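Local coordinates for protein estrogen receptor (Crassostrea gigas, PDB 4N1Y) that probably regulates transcription as a constitutively active nuclear receptor of the steroid hormone receptor family, here represented by its ligand-binding domain, at residues I10-N15 and K137-L142; E80-N85 and L143-L148. One frame throughout, in Å; residues are numbered along the deposited sequence.

Contact 1: residues I10-N15 and K137-L142; sequences ILQALN and KDELLL
Residues 10-15 form the end of helix 7-15, and residues 137-142 open helix 137-149. The two helical segments cross almost perpendicularly, at 87°, with their axes 9.8 Å apart at closest approach. In register, Leu-14 lies against Leu-141 (CA to CA 6.3 Å) and Leu-11 against Asp-138 (CA to CA 6.9 Å). Leu-11, Leu-14, Leu-141 and Leu-142 all adopt the mt rotamer, as does Ile-10. Leu-142 CD2 sits among three side chains of the first helix: it lies 3.6 Å from Leu-14 CD1, 3.8 Å from Leu-11 CD2 and 3.9 Å from Ile-10 CG2. Leu-14 and Leu-141 both direct their CB atoms across the interface, 4.2 Å apart. This packing places the short N-terminal helix across the start of helix 137-149 in the all-helical nuclear receptor ligand-binding domain, with helix 159-180 flanking Ile-10, Leu-11 and Leu-142. At the more exposed margin the contact turns polar. Asn-15, with chi1 at -97° between the usual wells, swings its amide so that ND2 donates to Asp-138 OD1 (3.1 Å) and also back to Leu-11 O (2.9 Å), one turn earlier. Asp-138 (chi1 m) is held in addition by Tyr-180, which hydrogen-bonds OD2. The all-trans chain of Lys-137 brings its CE to 4.0 Å from Asn-15 OD1.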
loop_
_atom_site.group_PDB
_atom_site.type_symbol
_atom_site.label_atom_id
_atom_site.label_comp_id
_atom_site.label_asym_id
_atom_site.label_seq_id
_atom_site.Cartn_x
_atom_site.Cartn_y
_atom_site.Cartn_z
ATOM N N ILE B 10 -15.608 16.341 12.567
ATOM C CA ILE B 10 -14.777 15.150 12.497
ATOM C C ILE B 10 -13.532 15.321 13.367
ATOM O O ILE B 10 -13.191 14.434 14.160
ATOM C CB ILE B 10 -14.359 14.846 11.042
ATOM C CG1 ILE B 10 -15.560 14.393 10.223
ATOM C CG2 ILE B 10 -13.282 13.764 10.989
ATOM C CD1 ILE B 10 -15.263 14.317 8.748
ATOM N N LEU B 11 -12.871 16.473 13.232
ATOM C CA LEU B 11 -11.613 16.713 13.934
ATOM C C LEU B 11 -11.776 16.801 15.445
ATOM O O LEU B 11 -10.952 16.274 16.200
ATOM C CB LEU B 11 -10.934 17.978 13.412
ATOM C CG LEU B 11 -9.998 17.685 12.234
ATOM C CD1 LEU B 11 -9.279 18.935 11.758
ATOM C CD2 LEU B 11 -9.014 16.576 12.573
ATOM N N GLN B 12 -12.823 17.477 15.890
ATOM C CA GLN B 12 -13.113 17.502 17.312
ATOM C C GLN B 12 -13.342 16.092 17.815
ATOM O O GLN B 12 -12.778 15.708 18.829
ATOM C CB GLN B 12 -14.306 18.396 17.610
ATOM C CG GLN B 12 -13.979 19.859 17.400
ATOM C CD GLN B 12 -15.172 20.769 17.619
ATOM O OE1 GLN B 12 -16.320 20.351 17.459
ATOM N NE2 GLN B 12 -14.909 22.013 18.014
ATOM N N ALA B 13 -14.115 15.309 17.072
ATOM C CA ALA B 13 -14.430 13.948 17.485
ATOM C C ALA B 13 -13.142 13.131 17.609
ATOM O O ALA B 13 -12.857 12.554 18.665
ATOM C CB ALA B 13 -15.396 13.297 16.495
ATOM N N LEU B 14 -12.366 13.097 16.530
ATOM C CA LEU B 14 -11.085 12.407 16.519
ATOM C C LEU B 14 -10.122 12.910 17.601
ATOM O O LEU B 14 -9.290 12.154 18.107
ATOM C CB LEU B 14 -10.438 12.547 15.142
ATOM C CG LEU B 14 -11.196 11.888 13.987
ATOM C CD1 LEU B 14 -10.361 11.953 12.736
ATOM C CD2 LEU B 14 -11.557 10.431 14.287
ATOM N N ASN B 15 -10.204 14.193 17.933
ATOM C CA ASN B 15 -9.295 14.727 18.929
ATOM C C ASN B 15 -9.684 14.393 20.366
ATOM O O ASN B 15 -8.801 14.194 21.201
ATOM C CB ASN B 15 -9.165 16.234 18.758
ATOM C CG ASN B 15 -7.940 16.609 17.962
ATOM O OD1 ASN B 15 -6.822 16.615 18.477
ATOM N ND2 ASN B 15 -8.137 16.887 16.680
ATOM N N LYS B 137 -0.647 17.034 14.006
ATOM C CA LYS B 137 -1.412 15.979 14.688
ATOM C C LYS B 137 -2.771 15.755 14.023
ATOM O O LYS B 137 -3.153 14.604 13.730
ATOM C CB LYS B 137 -1.622 16.300 16.164
ATOM C CG LYS B 137 -2.253 15.152 16.939
ATOM C CD LYS B 137 -2.727 15.609 18.307
ATOM C CE LYS B 137 -3.432 14.498 19.082
ATOM N NZ LYS B 137 -3.622 14.879 20.520
ATOM N N ASP B 138 -3.485 16.858 13.773
ATOM C CA ASP B 138 -4.786 16.796 13.111
ATOM C C ASP B 138 -4.728 16.038 11.805
ATOM O O ASP B 138 -5.667 15.337 11.450
ATOM C CB ASP B 138 -5.336 18.190 12.858
ATOM C CG ASP B 138 -5.752 18.872 14.121
ATOM O OD1 ASP B 138 -5.800 18.200 15.174
ATOM O OD2 ASP B 138 -6.052 20.077 14.058
ATOM N N GLU B 139 -3.638 16.200 11.070
ATOM C CA GLU B 139 -3.491 15.455 9.838
ATOM C C GLU B 139 -3.300 13.981 10.162
ATOM O O GLU B 139 -3.875 13.129 9.491
ATOM C CB GLU B 139 -2.330 15.995 9.017
ATOM C CG GLU B 139 -2.441 17.490 8.741
ATOM C CD GLU B 139 -1.285 18.019 7.901
ATOM O OE1 GLU B 139 -0.306 18.514 8.502
ATOM O OE2 GLU B 139 -1.349 17.938 6.654
ATOM N N LEU B 140 -2.536 13.674 11.210
ATOM C CA LEU B 140 -2.329 12.274 11.556
ATOM C C LEU B 140 -3.629 11.597 11.999
ATOM O O LEU B 140 -3.937 10.478 11.568
ATOM C CB LEU B 140 -1.288 12.115 12.663
ATOM C CG LEU B 140 -1.274 10.622 13.062
ATOM C CD1 LEU B 140 -0.224 9.786 12.307
ATOM C CD2 LEU B 140 -1.181 10.413 14.565
ATOM N N LEU B 141 -4.381 12.280 12.862
ATOM C CA LEU B 141 -5.694 11.808 13.277
ATOM C C LEU B 141 -6.547 11.442 12.052
ATOM O O LEU B 141 -7.184 10.389 12.013
ATOM C CB LEU B 141 -6.390 12.871 14.127
ATOM C CG LEU B 141 -5.706 13.067 15.483
ATOM C CD1 LEU B 141 -6.414 14.078 16.353
ATOM C CD2 LEU B 141 -5.625 11.750 16.199
ATOM N N LEU B 142 -6.549 12.311 11.051
ATOM C CA LEU B 142 -7.327 12.051 9.850
ATOM C C LEU B 142 -6.750 10.855 9.121
ATOM O O LEU B 142 -7.471 9.999 8.625
ATOM C CB LEU B 142 -7.333 13.285 8.947
ATOM C CG LEU B 142 -8.135 14.439 9.561
ATOM C CD1 LEU B 142 -8.058 15.672 8.671
ATOM C CD2 LEU B 142 -9.599 14.026 9.842
#

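Contact 2: residues E80-N85 and L143-L148; sequences ELLLLN and LQAMVL
Two buried helical segments, 80-85 of helix 67-89 and 143-148 of helix 137-149, run nearly antiparallel at 161°, their axes 10.1 Å apart at closest approach; Leu-81 and Gln-144 are in register, CA to CA 6.2 Å. Apolar packing dominates. Val-147 (chi1 t) points at the opposing helix, where its CG1 lies 3.7 Å from Leu-81 CD2 and its CG2 4.0 Å from Leu-84 CD2. Leu-81 is mt, whereas Leu-84 is tp, laying its CD2 3.7 Å from Gln-144 CA and 4.2 Å from Leu-143 CB. Leu-81 CD2 also rests 3.5 Å from Gln-144 O. Polar contacts lie toward the two ends. Glu-80 OE1, which forms a salt bridge with Arg-199, accepts from water 1 at 2.8 Å; the same water donates to Val-147 O at 2.8 Å. Gln-144, with chi1 p, brings NE2 within 2.5 Å of Asn-85 OD1, but the angle is too poor for a hydrogen bond. Helix 34-56 adjoins this end through Trp-55 and Leu-52, while helix 187-215 meets Val-147 through Leu-195. Such enclosure of central helices between outer layers is characteristic of the three-layered alpha-helical sandwich of nuclear receptor ligand-binding domains.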
loop_
_atom_site.group_PDB
_atom_site.type_symbol
_atom_site.label_atom_id
_atom_site.label_comp_id
_atom_site.label_asym_id
_atom_site.label_seq_id
_atom_site.Cartn_x
_atom_site.Cartn_y
_atom_site.Cartn_z
ATOM N N GLU B 80 -1.391 -1.793 10.435
ATOM C CA GLU B 80 -1.053 -0.530 9.778
ATOM C C GLU B 80 -1.217 0.619 10.768
ATOM O O GLU B 80 -0.359 1.495 10.874
ATOM C CB GLU B 80 -1.934 -0.275 8.554
ATOM C CG GLU B 80 -2.071 -1.442 7.603
ATOM C CD GLU B 80 -3.091 -1.181 6.496
ATOM O OE1 GLU B 80 -3.072 -0.073 5.917
ATOM O OE2 GLU B 80 -3.945 -2.067 6.239
ATOM N N LEU B 81 -2.310 0.586 11.524
ATOM C CA LEU B 81 -2.571 1.626 12.505
ATOM C C LEU B 81 -1.467 1.674 13.552
ATOM O O LEU B 81 -0.992 2.749 13.897
ATOM C CB LEU B 81 -3.930 1.409 13.166
ATOM C CG LEU B 81 -5.106 1.702 12.227
ATOM C CD1 LEU B 81 -6.439 1.262 12.839
ATOM C CD2 LEU B 81 -5.149 3.178 11.790
ATOM N N LEU B 82 -1.059 0.510 14.055
ATOM C CA LEU B 82 0.037 0.456 15.006
ATOM C C LEU B 82 1.290 1.121 14.442
ATOM O O LEU B 82 1.892 1.960 15.111
ATOM C CB LEU B 82 0.339 -0.980 15.410
ATOM C CG LEU B 82 -0.749 -1.654 16.236
ATOM C CD1 LEU B 82 -0.410 -3.106 16.480
ATOM C CD2 LEU B 82 -0.915 -0.933 17.568
ATOM N N LEU B 83 1.687 0.723 13.233
ATOM C CA LEU B 83 2.903 1.238 12.608
ATOM C C LEU B 83 2.768 2.714 12.243
ATOM O O LEU B 83 3.706 3.493 12.420
ATOM C CB LEU B 83 3.253 0.427 11.364
ATOM C CG LEU B 83 3.428 -1.066 11.658
ATOM C CD1 LEU B 83 3.875 -1.845 10.414
ATOM C CD2 LEU B 83 4.394 -1.283 12.817
ATOM N N LEU B 84 1.599 3.099 11.742
ATOM C CA LEU B 84 1.374 4.492 11.396
ATOM C C LEU B 84 1.566 5.367 12.622
ATOM O O LEU B 84 2.211 6.411 12.551
ATOM C CB LEU B 84 -0.022 4.704 10.808
ATOM C CG LEU B 84 -0.294 6.174 10.511
ATOM C CD1 LEU B 84 0.349 6.521 9.196
ATOM C CD2 LEU B 84 -1.780 6.470 10.456
ATOM N N ASN B 85 1.013 4.937 13.748
ATOM C CA ASN B 85 1.137 5.693 14.980
ATOM C C ASN B 85 2.572 5.799 15.430
ATOM O O ASN B 85 3.078 6.885 15.725
ATOM C CB ASN B 85 0.318 5.046 16.090
ATOM C CG ASN B 85 -1.154 5.238 15.898
ATOM O OD1 ASN B 85 -1.584 6.058 15.083
ATOM N ND2 ASN B 85 -1.948 4.494 16.656
ATOM N N LEU B 143 -5.433 10.769 9.117
ATOM C CA LEU B 143 -4.758 9.681 8.432
ATOM C C LEU B 143 -5.115 8.319 9.007
ATOM O O LEU B 143 -5.384 7.387 8.259
ATOM C CB LEU B 143 -3.252 9.888 8.519
ATOM C CG LEU B 143 -2.688 10.820 7.465
ATOM C CD1 LEU B 143 -1.277 11.132 7.819
ATOM C CD2 LEU B 143 -2.735 10.127 6.123
ATOM N N GLN B 144 -5.119 8.193 10.327
ATOM C CA GLN B 144 -5.473 6.915 10.896
ATOM C C GLN B 144 -6.934 6.603 10.564
ATOM O O GLN B 144 -7.260 5.483 10.186
ATOM C CB GLN B 144 -5.171 6.854 12.394
ATOM C CG GLN B 144 -5.446 8.076 13.199
ATOM C CD GLN B 144 -4.882 7.940 14.603
ATOM O OE1 GLN B 144 -5.363 8.560 15.554
ATOM N NE2 GLN B 144 -3.825 7.150 14.729
ATOM N N ALA B 145 -7.809 7.592 10.682
ATOM C CA ALA B 145 -9.214 7.373 10.361
ATOM C C ALA B 145 -9.320 6.883 8.918
ATOM O O ALA B 145 -10.062 5.936 8.598
ATOM C CB ALA B 145 -9.999 8.620 10.560
ATOM N N MET B 146 -8.533 7.513 8.059
ATOM C CA MET B 146 -8.473 7.127 6.665
ATOM C C MET B 146 -7.942 5.699 6.489
ATOM O O MET B 146 -8.511 4.906 5.737
ATOM C CB MET B 146 -7.594 8.112 5.902
ATOM C CG MET B 146 -7.647 7.907 4.434
ATOM S SD MET B 146 -9.358 7.820 3.901
ATOM C CE MET B 146 -9.657 9.548 3.624
ATOM N N VAL B 147 -6.887 5.357 7.225
ATOM C CA VAL B 147 -6.296 4.020 7.146
ATOM C C VAL B 147 -7.361 2.983 7.478
ATOM O O VAL B 147 -7.463 1.946 6.830
ATOM C CB VAL B 147 -5.095 3.859 8.099
ATOM C CG1 VAL B 147 -4.653 2.380 8.162
ATOM C CG2 VAL B 147 -3.942 4.714 7.630
ATOM N N LEU B 148 -8.152 3.295 8.497
ATOM C CA LEU B 148 -9.275 2.472 8.921
ATOM C C LEU B 148 -10.337 2.292 7.838
ATOM O O LEU B 148 -10.667 1.176 7.478
ATOM C CB LEU B 148 -9.913 3.098 10.155
ATOM C CG LEU B 148 -11.168 2.435 10.685
ATOM C CD1 LEU B 148 -10.825 1.068 11.215
ATOM C CD2 LEU B 148 -11.753 3.306 11.778
HETATM O O HOH W 1 -5.747 0.548 5.165
#

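Helix 137-149 links the two contacts: its first half takes part in contact 1 and its second half in contact 2. Their centres are about 12 Å apart, and they touch through Leu-14 CD1 to Ala-145 CB and Leu-140 CD1 to Leu-84 CG, both at 4.0 Å. The centre of contact 2 lies about 4 Å from the centre of the folded chain and that of contact 1 about 14 Å from it; contact 2 is buried, contact 1 only partly so. Along the sequence the order is 10-15, 80-85, 137-142, 143-148, so the connections cross. One helix thus ties the N-terminal helix 7-15 to the central helix 67-89 within the ligand-binding domain.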